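Local coordinates for starch synthase I (Hordeum vulgare, PDB 4HLN), which is a plant starch synthase, a two-domain glycosyltransferase of the GT-B fold, modelled here with a bound glycan, at residues R160-L169 and V208-H219; S362-T370 and H544-T552. One frame throughout, in Å; residues are numbered along the deposited sequence.

In the fold
Along the chain the two contacts come in series: interaction 1 (160-169 with 208-219) closes before interaction 2 (362-370 with 544-552) opens. Their centres are about 34 Å apart, on opposite sides of the chain's centre, and their nearest atoms are about 21 Å apart. Interaction 1 joins neighbouring parallel strands, 160-166 and 208-214, inside the large mixed sheet of the N-terminal domain. That same sheet includes strand 357-360, which leads into the first segment of interaction 2; its partner follows strand 540-544 of the six-stranded parallel sheet in the other domain. Interaction 1 therefore lies within one domain, while interaction 2 bridges the two domains of the GT-B fold.

Interaction 1. Residues R160-L169 and V208-H219; sequences RVMVVMPRYL and VDWVFVDHPSYH
P166 sets its CB squarely over the Y218 ring, 3.5 Å from CB to the ring centroid, a CH-pi contact between strand 160-166 and the short 3-10 segment that follows strand 208-214. The two are neighbouring parallel strands in the mixed sheet of the N-terminal GT-B domain, tied by alternating backbone hydrogen bonds, from D209 N to V161 O on to R167 N to V213 O. On one face V163 and W210 lie side by side, with V163 CG2 3.8 Å from W210 CZ3. M165 folds back at its last torsion (chi3 -56°), bringing CE to the edge of the W210 indole, 3.9 Å from CE3, and against F212 CE1, while SD makes an oblique Met-aromatic contact with the F212 ring. On the face that carries M162, V164, V211 and V213, V164 CG1 meets V213 CG2 at 3.6 Å. Near the C-terminal ends of the strands R167, extended from CG to NE, brings NH1 to D214 OD1 (2.8 Å), a salt bridge with a weak hydrogen bond. H219 NE2 also donates to D214 OD1, and L169 CB covers one face of that imidazole. With two donors sharing OD1, D214 probably stays ionised, a charged group beside the apolar side chains of the strands.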
loop_
_atom_site.group_PDB
_atom_site.type_symbol
_atom_site.label_atom_id
_atom_site.label_comp_id
_atom_site.label_asym_id
_atom_site.label_seq_id
_atom_site.Cartn_x
_atom_site.Cartn_y
_atom_site.Cartn_z
ATOM N N ARG A 160 10.813 14.690 12.971
ATOM C CA ARG A 160 10.727 13.996 14.238
ATOM C C ARG A 160 9.566 13.019 14.098
ATOM O O ARG A 160 8.437 13.436 13.898
ATOM C CB ARG A 160 10.463 14.977 15.375
ATOM C CG ARG A 160 11.036 14.480 16.690
ATOM C CD ARG A 160 10.378 15.148 17.867
ATOM N NE ARG A 160 10.879 14.588 19.111
ATOM C CZ ARG A 160 10.534 15.040 20.307
ATOM N NH1 ARG A 160 11.032 14.490 21.410
ATOM N NH2 ARG A 160 9.695 16.057 20.387
ATOM N N VAL A 161 9.846 11.724 14.175
ATOM C CA VAL A 161 8.868 10.719 13.756
ATOM C C VAL A 161 8.563 9.720 14.863
ATOM O O VAL A 161 9.463 9.064 15.400
ATOM C CB VAL A 161 9.334 9.949 12.473
ATOM C CG1 VAL A 161 8.317 8.869 12.076
ATOM C CG2 VAL A 161 9.583 10.915 11.317
ATOM N N MET A 162 7.284 9.613 15.201
ATOM C CA MET A 162 6.846 8.645 16.196
ATOM C C MET A 162 5.975 7.577 15.541
ATOM O O MET A 162 5.199 7.878 14.641
ATOM C CB MET A 162 6.082 9.350 17.321
ATOM C CG MET A 162 5.510 8.401 18.383
ATOM S SD MET A 162 4.638 9.201 19.767
ATOM C CE MET A 162 5.900 10.314 20.361
ATOM N N VAL A 163 6.118 6.327 15.967
ATOM C CA VAL A 163 5.138 5.315 15.579
ATOM C C VAL A 163 4.563 4.650 16.799
ATOM O O VAL A 163 5.303 4.079 17.604
ATOM C CB VAL A 163 5.726 4.205 14.731
ATOM C CG1 VAL A 163 4.607 3.231 14.353
ATOM C CG2 VAL A 163 6.405 4.770 13.511
ATOM N N VAL A 164 3.239 4.707 16.913
ATOM C CA VAL A 164 2.516 4.144 18.054
ATOM C C VAL A 164 1.782 2.871 17.636
ATOM O O VAL A 164 1.056 2.868 16.647
ATOM C CB VAL A 164 1.499 5.151 18.605
ATOM C CG1 VAL A 164 0.800 4.609 19.853
ATOM C CG2 VAL A 164 2.185 6.443 18.902
ATOM N N MET A 165 1.986 1.809 18.410
ATOM C CA MET A 165 1.528 0.454 18.099
ATOM C C MET A 165 1.188 -0.265 19.374
ATOM O O MET A 165 1.646 0.105 20.449
ATOM C CB MET A 165 2.660 -0.376 17.520
ATOM C CG MET A 165 2.956 -0.187 16.087
ATOM S SD MET A 165 4.685 -0.642 15.949
ATOM C CE MET A 165 5.339 0.509 17.164
ATOM N N PRO A 166 0.424 -1.345 19.255
ATOM C CA PRO A 166 0.224 -2.179 20.436
ATOM C C PRO A 166 1.481 -2.972 20.722
ATOM O O PRO A 166 2.233 -3.320 19.816
ATOM C CB PRO A 166 -0.909 -3.114 20.013
ATOM C CG PRO A 166 -1.590 -2.386 18.854
ATOM C CD PRO A 166 -0.469 -1.723 18.144
ATOM N N ARG A 167 1.718 -3.240 21.993
ATOM C CA ARG A 167 2.771 -4.162 22.379
ATOM C C ARG A 167 2.135 -5.559 22.420
ATOM O O ARG A 167 1.546 -5.969 23.421
ATOM C CB ARG A 167 3.337 -3.745 23.733
ATOM C CG ARG A 167 4.540 -4.510 24.217
ATOM C CD ARG A 167 5.224 -3.679 25.287
ATOM N NE ARG A 167 6.231 -4.402 26.052
ATOM C CZ ARG A 167 5.994 -5.011 27.211
ATOM N NH1 ARG A 167 4.777 -4.995 27.746
ATOM N NH2 ARG A 167 6.979 -5.638 27.840
ATOM N N TYR A 168 2.210 -6.263 21.298
ATOM C CA TYR A 168 1.659 -7.610 21.207
ATOM C C TYR A 168 2.576 -8.629 21.886
ATOM O O TYR A 168 3.203 -9.434 21.218
ATOM C CB TYR A 168 1.504 -7.990 19.745
ATOM C CG TYR A 168 0.493 -7.161 18.991
ATOM C CD1 TYR A 168 -0.869 -7.319 19.224
ATOM C CD2 TYR A 168 0.893 -6.246 18.021
ATOM C CE1 TYR A 168 -1.805 -6.583 18.523
ATOM C CE2 TYR A 168 -0.046 -5.494 17.314
ATOM C CZ TYR A 168 -1.395 -5.676 17.568
ATOM O OH TYR A 168 -2.350 -4.957 16.880
ATOM N N LEU A 169 2.655 -8.598 23.212
ATOM C CA LEU A 169 3.709 -9.327 23.914
ATOM C C LEU A 169 3.466 -10.822 24.011
ATOM O O LEU A 169 2.345 -11.297 24.229
ATOM C CB LEU A 169 3.921 -8.755 25.315
ATOM C CG LEU A 169 5.202 -9.144 26.050
ATOM C CD1 LEU A 169 6.428 -8.615 25.330
ATOM C CD2 LEU A 169 5.167 -8.617 27.470
ATOM N N VAL A 208 13.697 6.801 14.723
ATOM C CA VAL A 208 12.273 6.733 14.915
ATOM C C VAL A 208 11.972 6.338 16.341
ATOM O O VAL A 208 12.593 5.437 16.905
ATOM C CB VAL A 208 11.604 5.764 13.919
ATOM C CG1 VAL A 208 10.193 5.368 14.404
ATOM C CG2 VAL A 208 11.564 6.397 12.537
ATOM N N ASP A 209 11.031 7.069 16.917
ATOM C CA ASP A 209 10.471 6.777 18.214
ATOM C C ASP A 209 9.378 5.738 18.097
ATOM O O ASP A 209 8.249 6.039 17.691
ATOM C CB ASP A 209 9.906 8.056 18.806
ATOM C CG ASP A 209 10.979 8.934 19.363
ATOM O OD1 ASP A 209 11.777 8.381 20.148
ATOM O OD2 ASP A 209 11.052 10.132 18.995
ATOM N N TRP A 210 9.734 4.508 18.439
ATOM C CA TRP A 210 8.799 3.402 18.433
ATOM C C TRP A 210 8.169 3.348 19.790
ATOM O O TRP A 210 8.837 3.025 20.777
ATOM C CB TRP A 210 9.557 2.110 18.180
ATOM C CG TRP A 210 10.299 2.180 16.916
ATOM C CD1 TRP A 210 11.613 2.499 16.749
ATOM C CD2 TRP A 210 9.760 1.969 15.614
ATOM N NE1 TRP A 210 11.932 2.488 15.413
ATOM C CE2 TRP A 210 10.809 2.171 14.693
ATOM C CE3 TRP A 210 8.485 1.630 15.136
ATOM C CZ2 TRP A 210 10.630 2.034 13.314
ATOM C CZ3 TRP A 210 8.304 1.500 13.768
ATOM C CH2 TRP A 210 9.373 1.695 12.870
ATOM N N VAL A 211 6.889 3.684 19.838
ATOM C CA VAL A 211 6.146 3.724 21.086
ATOM C C VAL A 211 5.120 2.601 21.124
ATOM O O VAL A 211 4.314 2.448 20.208
ATOM C CB VAL A 211 5.408 5.054 21.245
ATOM C CG1 VAL A 211 4.488 5.017 22.469
ATOM C CG2 VAL A 211 6.400 6.190 21.326
ATOM N N PHE A 212 5.145 1.832 22.202
ATOM C CA PHE A 212 4.305 0.656 22.323
ATOM C C PHE A 212 3.307 0.825 23.418
ATOM O O PHE A 212 3.658 1.189 24.539
ATOM C CB PHE A 212 5.163 -0.550 22.619
ATOM C CG PHE A 212 6.095 -0.855 21.534
ATOM C CD1 PHE A 212 5.655 -1.554 20.413
ATOM C CD2 PHE A 212 7.407 -0.412 21.591
ATOM C CE1 PHE A 212 6.530 -1.836 19.372
ATOM C CE2 PHE A 212 8.291 -0.688 20.554
ATOM C CZ PHE A 212 7.853 -1.395 19.440
ATOM N N VAL A 213 2.056 0.556 23.082
ATOM C CA VAL A 213 0.966 0.700 24.027
ATOM C C VAL A 213 0.696 -0.658 24.653
ATOM O O VAL A 213 0.424 -1.626 23.944
ATOM C CB VAL A 213 -0.267 1.260 23.333
ATOM C CG1 VAL A 213 -1.434 1.383 24.308
ATOM C CG2 VAL A 213 0.080 2.615 22.750
ATOM N N ASP A 214 0.803 -0.736 25.979
ATOM C CA ASP A 214 0.659 -2.011 26.666
ATOM C C ASP A 214 -0.653 -2.194 27.435
ATOM O O ASP A 214 -1.027 -1.379 28.297
ATOM C CB ASP A 214 1.845 -2.287 27.588
ATOM C CG ASP A 214 1.949 -3.764 27.972
ATOM O OD1 ASP A 214 2.077 -4.606 27.050
ATOM O OD2 ASP A 214 1.887 -4.083 29.184
ATOM N N HIS A 215 -1.329 -3.293 27.110
ATOM C CA HIS A 215 -2.529 -3.732 27.806
ATOM C C HIS A 215 -2.582 -5.262 27.700
ATOM O O HIS A 215 -2.112 -5.848 26.720
ATOM C CB HIS A 215 -3.775 -3.087 27.181
ATOM C CG HIS A 215 -5.036 -3.366 27.931
ATOM N ND1 HIS A 215 -5.738 -4.548 27.795
ATOM C CD2 HIS A 215 -5.717 -2.626 28.840
ATOM C CE1 HIS A 215 -6.794 -4.522 28.589
ATOM N NE2 HIS A 215 -6.809 -3.364 29.230
ATOM N N PRO A 216 -3.137 -5.924 28.721
ATOM C CA PRO A 216 -3.241 -7.396 28.711
ATOM C C PRO A 216 -3.854 -7.986 27.419
ATOM O O PRO A 216 -3.379 -9.015 26.924
ATOM C CB PRO A 216 -4.139 -7.686 29.914
ATOM C CG PRO A 216 -3.930 -6.484 30.839
ATOM C CD PRO A 216 -3.657 -5.310 29.959
ATOM N N SER A 217 -4.875 -7.330 26.874
ATOM C CA SER A 217 -5.574 -7.832 25.692
ATOM C C SER A 217 -4.735 -7.851 24.410
ATOM O O SER A 217 -5.144 -8.436 23.398
ATOM C CB SER A 217 -6.867 -7.048 25.444
ATOM O OG SER A 217 -6.590 -5.793 24.848
ATOM N N TYR A 218 -3.575 -7.208 24.429
ATOM C CA TYR A 218 -2.688 -7.305 23.274
ATOM C C TYR A 218 -1.782 -8.533 23.353
ATOM O O TYR A 218 -1.137 -8.867 22.368
ATOM C CB TYR A 218 -1.805 -6.074 23.140
ATOM C CG TYR A 218 -2.527 -4.793 22.894
ATOM C CD1 TYR A 218 -3.616 -4.741 22.041
ATOM C CD2 TYR A 218 -2.114 -3.615 23.518
ATOM C CE1 TYR A 218 -4.279 -3.550 21.815
ATOM C CE2 TYR A 218 -2.771 -2.415 23.305
ATOM C CZ TYR A 218 -3.846 -2.388 22.449
ATOM O OH TYR A 218 -4.503 -1.205 22.236
ATOM N N HIS A 219 -1.701 -9.172 24.523
ATOM C CA HIS A 219 -0.809 -10.319 24.717
ATOM C C HIS A 219 -1.503 -11.602 24.281
ATOM O O HIS A 219 -2.105 -12.305 25.090
ATOM C CB HIS A 219 -0.387 -10.453 26.180
ATOM C CG HIS A 219 0.201 -9.210 26.760
ATOM N ND1 HIS A 219 0.457 -9.075 28.108
ATOM C CD2 HIS A 219 0.580 -8.046 26.188
ATOM C CE1 HIS A 219 0.962 -7.878 28.340
ATOM N NE2 HIS A 219 1.052 -7.235 27.189
#

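Interaction 2. Residues S362-T370 and H544-T552; sequences SQGYSWEVT and HGTGGLRDT
Y365 points one edge of its ring at the face of H544, a T-shaped pair that lies between the two domains of the GT-B fold. The centroids of the Y365 and H544 rings are 5.0 Å apart and the planes stand at 69°. CD1 and CE1 do the touching, with Y365 CD1 3.6 Å from H544 CE1. With chi1 at -65°, CG of Y365 sits anti to the carbonyl carbon, and although the CB bond starts out away from 544-552, the ring swings back to the imidazole. Each polar end is held in the loop after strand 517-520: Y365 OH bonds to E525 N, and H544 ND1 to S522 O. The first holds the end of the tyrosine, and the second, off the ring axis, should fix the turn of the imidazole. V369 comes to the imidazole at its edge, CG2 3.8 Å from H544 NE2. V369 lies in the first turn of helix 367-374, where S366 is the N-cap and its OG accepts from V369 N at 3.2 Å.

Next to the rings, the backbones are joined by one hydrogen bond, from T546 N to G364 O at 3.1 Å; it is nearly straight (168° at the hydrogen), although the donor stands well above the carbonyl plane. T546 CG2 lies near the backbone of Y365, while its OG1 turns to D551, the last residue of the type I turn G548-D551. There D551 OD2 takes two donors from opposite faces of its carboxylate plane: T546 OG1 at 3.1 Å and G548 N at 2.8 Å.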
loop_
_atom_site.group_PDB
_atom_site.type_symbol
_atom_site.label_atom_id
_atom_site.label_comp_id
_atom_site.label_asym_id
_atom_site.label_seq_id
_atom_site.Cartn_x
_atom_site.Cartn_y
_atom_site.Cartn_z
ATOM N N SER A 362 -7.698 2.970 -3.219
ATOM C CA SER A 362 -8.753 3.008 -4.213
ATOM C C SER A 362 -8.530 4.100 -5.252
ATOM O O SER A 362 -9.227 4.141 -6.270
ATOM C CB SER A 362 -10.108 3.202 -3.523
ATOM O OG SER A 362 -10.229 4.510 -2.985
ATOM N N GLN A 363 -7.565 4.978 -4.992
ATOM C CA GLN A 363 -7.255 6.066 -5.912
ATOM C C GLN A 363 -6.912 5.656 -7.350
ATOM O O GLN A 363 -7.420 6.249 -8.305
ATOM C CB GLN A 363 -6.153 6.941 -5.352
ATOM C CG GLN A 363 -6.678 8.273 -4.883
ATOM C CD GLN A 363 -7.404 9.012 -5.982
ATOM O OE1 GLN A 363 -6.817 9.351 -7.006
ATOM N NE2 GLN A 363 -8.692 9.253 -5.784
ATOM N N GLY A 364 -6.057 4.657 -7.517
ATOM C CA GLY A 364 -5.755 4.186 -8.857
ATOM C C GLY A 364 -6.698 3.139 -9.432
ATOM O O GLY A 364 -6.285 2.321 -10.252
ATOM N N TYR A 365 -7.962 3.156 -9.017
ATOM C CA TYR A 365 -8.949 2.189 -9.522
ATOM C C TYR A 365 -10.291 2.809 -9.885
ATOM O O TYR A 365 -10.582 3.945 -9.535
ATOM C CB TYR A 365 -9.181 1.050 -8.526
ATOM C CG TYR A 365 -7.970 0.199 -8.307
ATOM C CD1 TYR A 365 -7.700 -0.876 -9.146
ATOM C CD2 TYR A 365 -7.074 0.480 -7.280
ATOM C CE1 TYR A 365 -6.578 -1.669 -8.961
ATOM C CE2 TYR A 365 -5.949 -0.304 -7.079
ATOM C CZ TYR A 365 -5.705 -1.377 -7.923
ATOM O OH TYR A 365 -4.595 -2.166 -7.736
ATOM N N SER A 366 -11.116 2.031 -10.569
ATOM C CA SER A 366 -12.396 2.519 -11.072
ATOM C C SER A 366 -13.444 2.565 -9.976
ATOM O O SER A 366 -13.311 1.899 -8.951
ATOM C CB SER A 366 -12.894 1.593 -12.175
ATOM O OG SER A 366 -13.091 0.285 -11.651
ATOM N N TRP A 367 -14.501 3.331 -10.215
ATOM C CA TRP A 367 -15.645 3.363 -9.309
ATOM C C TRP A 367 -16.123 1.941 -8.985
ATOM O O TRP A 367 -16.362 1.581 -7.827
ATOM C CB TRP A 367 -16.794 4.167 -9.927
ATOM C CG TRP A 367 -18.023 4.209 -9.056
ATOM C CD1 TRP A 367 -19.012 3.254 -8.966
ATOM C CD2 TRP A 367 -18.389 5.247 -8.134
ATOM N NE1 TRP A 367 -19.967 3.643 -8.050
ATOM C CE2 TRP A 367 -19.609 4.860 -7.526
ATOM C CE3 TRP A 367 -17.805 6.465 -7.763
ATOM C CZ2 TRP A 367 -20.254 5.652 -6.574
ATOM C CZ3 TRP A 367 -18.447 7.251 -6.816
ATOM C CH2 TRP A 367 -19.659 6.841 -6.233
ATOM N N GLU A 368 -16.245 1.143 -10.036
ATOM C CA GLU A 368 -16.779 -0.204 -9.959
ATOM C C GLU A 368 -15.946 -1.086 -9.040
ATOM O O GLU A 368 -16.490 -1.845 -8.236
ATOM C CB GLU A 368 -16.846 -0.813 -11.369
ATOM C CG GLU A 368 -17.745 -0.049 -12.371
ATOM C CD GLU A 368 -17.300 1.399 -12.681
ATOM O OE1 GLU A 368 -16.093 1.727 -12.568
ATOM O OE2 GLU A 368 -18.176 2.217 -13.054
ATOM N N VAL A 369 -14.628 -0.995 -9.169
ATOM C CA VAL A 369 -13.737 -1.804 -8.345
ATOM C C VAL A 369 -13.858 -1.379 -6.883
ATOM O O VAL A 369 -14.028 -2.215 -5.989
ATOM C CB VAL A 369 -12.271 -1.706 -8.821
ATOM C CG1 VAL A 369 -11.334 -2.364 -7.825
ATOM C CG2 VAL A 369 -12.121 -2.354 -10.183
ATOM N N THR A 370 -13.786 -0.074 -6.649
ATOM C CA THR A 370 -13.921 0.461 -5.305
ATOM C C THR A 370 -15.249 0.035 -4.666
ATOM O O THR A 370 -15.292 -0.353 -3.495
ATOM C CB THR A 370 -13.804 1.978 -5.300
ATOM O OG1 THR A 370 -12.501 2.356 -5.765
ATOM C CG2 THR A 370 -13.999 2.506 -3.899
ATOM N N HIS A 544 -3.522 -3.756 -13.988
ATOM C CA HIS A 544 -4.911 -3.371 -13.744
ATOM C C HIS A 544 -5.002 -2.026 -13.042
ATOM O O HIS A 544 -4.380 -1.828 -11.992
ATOM C CB HIS A 544 -5.635 -4.398 -12.881
ATOM C CG HIS A 544 -6.969 -3.917 -12.396
ATOM N ND1 HIS A 544 -7.551 -4.371 -11.232
ATOM C CD2 HIS A 544 -7.831 -3.016 -12.920
ATOM C CE1 HIS A 544 -8.718 -3.775 -11.062
ATOM N NE2 HIS A 544 -8.910 -2.942 -12.072
ATOM N N GLY A 545 -5.789 -1.116 -13.612
ATOM C CA GLY A 545 -6.037 0.173 -12.989
ATOM C C GLY A 545 -6.254 1.334 -13.938
ATOM O O GLY A 545 -6.325 1.177 -15.156
ATOM N N THR A 546 -6.377 2.520 -13.362
ATOM C CA THR A 546 -6.459 3.746 -14.148
ATOM C C THR A 546 -5.041 4.276 -14.442
ATOM O O THR A 546 -4.094 4.020 -13.688
ATOM C CB THR A 546 -7.365 4.798 -13.453
ATOM O OG1 THR A 546 -6.941 5.006 -12.095
ATOM C CG2 THR A 546 -8.805 4.305 -13.437
ATOM N N GLY A 547 -4.882 4.986 -15.550
ATOM C CA GLY A 547 -3.547 5.304 -16.020
ATOM C C GLY A 547 -3.271 6.781 -16.195
ATOM O O GLY A 547 -2.494 7.169 -17.071
ATOM N N GLY A 548 -3.891 7.604 -15.355
ATOM C CA GLY A 548 -3.704 9.040 -15.429
ATOM C C GLY A 548 -2.307 9.490 -15.045
ATOM O O GLY A 548 -1.504 8.706 -14.528
ATOM N N LEU A 549 -2.019 10.765 -15.292
ATOM C CA LEU A 549 -0.707 11.328 -14.990
ATOM C C LEU A 549 -0.328 11.142 -13.529
ATOM O O LEU A 549 0.842 10.940 -13.208
ATOM C CB LEU A 549 -0.651 12.816 -15.346
ATOM C CG LEU A 549 0.570 13.559 -14.786
ATOM C CD1 LEU A 549 1.501 14.038 -15.905
ATOM C CD2 LEU A 549 0.154 14.716 -13.863
ATOM N N ARG A 550 -1.312 11.211 -12.643
ATOM C CA ARG A 550 -1.028 11.082 -11.222
ATOM C C ARG A 550 -0.922 9.605 -10.795
ATOM O O ARG A 550 -0.578 9.298 -9.651
ATOM C CB ARG A 550 -2.084 11.830 -10.400
ATOM C CG ARG A 550 -1.534 12.585 -9.178
ATOM C CD ARG A 550 -0.564 13.701 -9.565
ATOM N NE ARG A 550 0.814 13.409 -9.163
ATOM C CZ ARG A 550 1.805 14.300 -9.165
ATOM N NH1 ARG A 550 1.571 15.552 -9.546
ATOM N NH2 ARG A 550 3.029 13.945 -8.782
ATOM N N ASP A 551 -1.200 8.687 -11.718
ATOM C CA ASP A 551 -1.166 7.268 -11.381
ATOM C C ASP A 551 0.253 6.683 -11.446
ATOM O O ASP A 551 1.141 7.217 -12.134
ATOM C CB ASP A 551 -2.167 6.474 -12.230
ATOM C CG ASP A 551 -3.628 6.757 -11.838
ATOM O OD1 ASP A 551 -3.900 6.956 -10.630
ATOM O OD2 ASP A 551 -4.506 6.785 -12.737
ATOM N N THR A 552 0.466 5.599 -10.704
ATOM C CA THR A 552 1.792 4.986 -10.592
ATOM C C THR A 552 2.318 4.471 -11.938
ATOM O O THR A 552 3.519 4.556 -12.220
ATOM C CB THR A 552 1.820 3.881 -9.509
ATOM O OG1 THR A 552 2.239 2.644 -10.090
ATOM C CG2 THR A 552 0.445 3.710 -8.885
#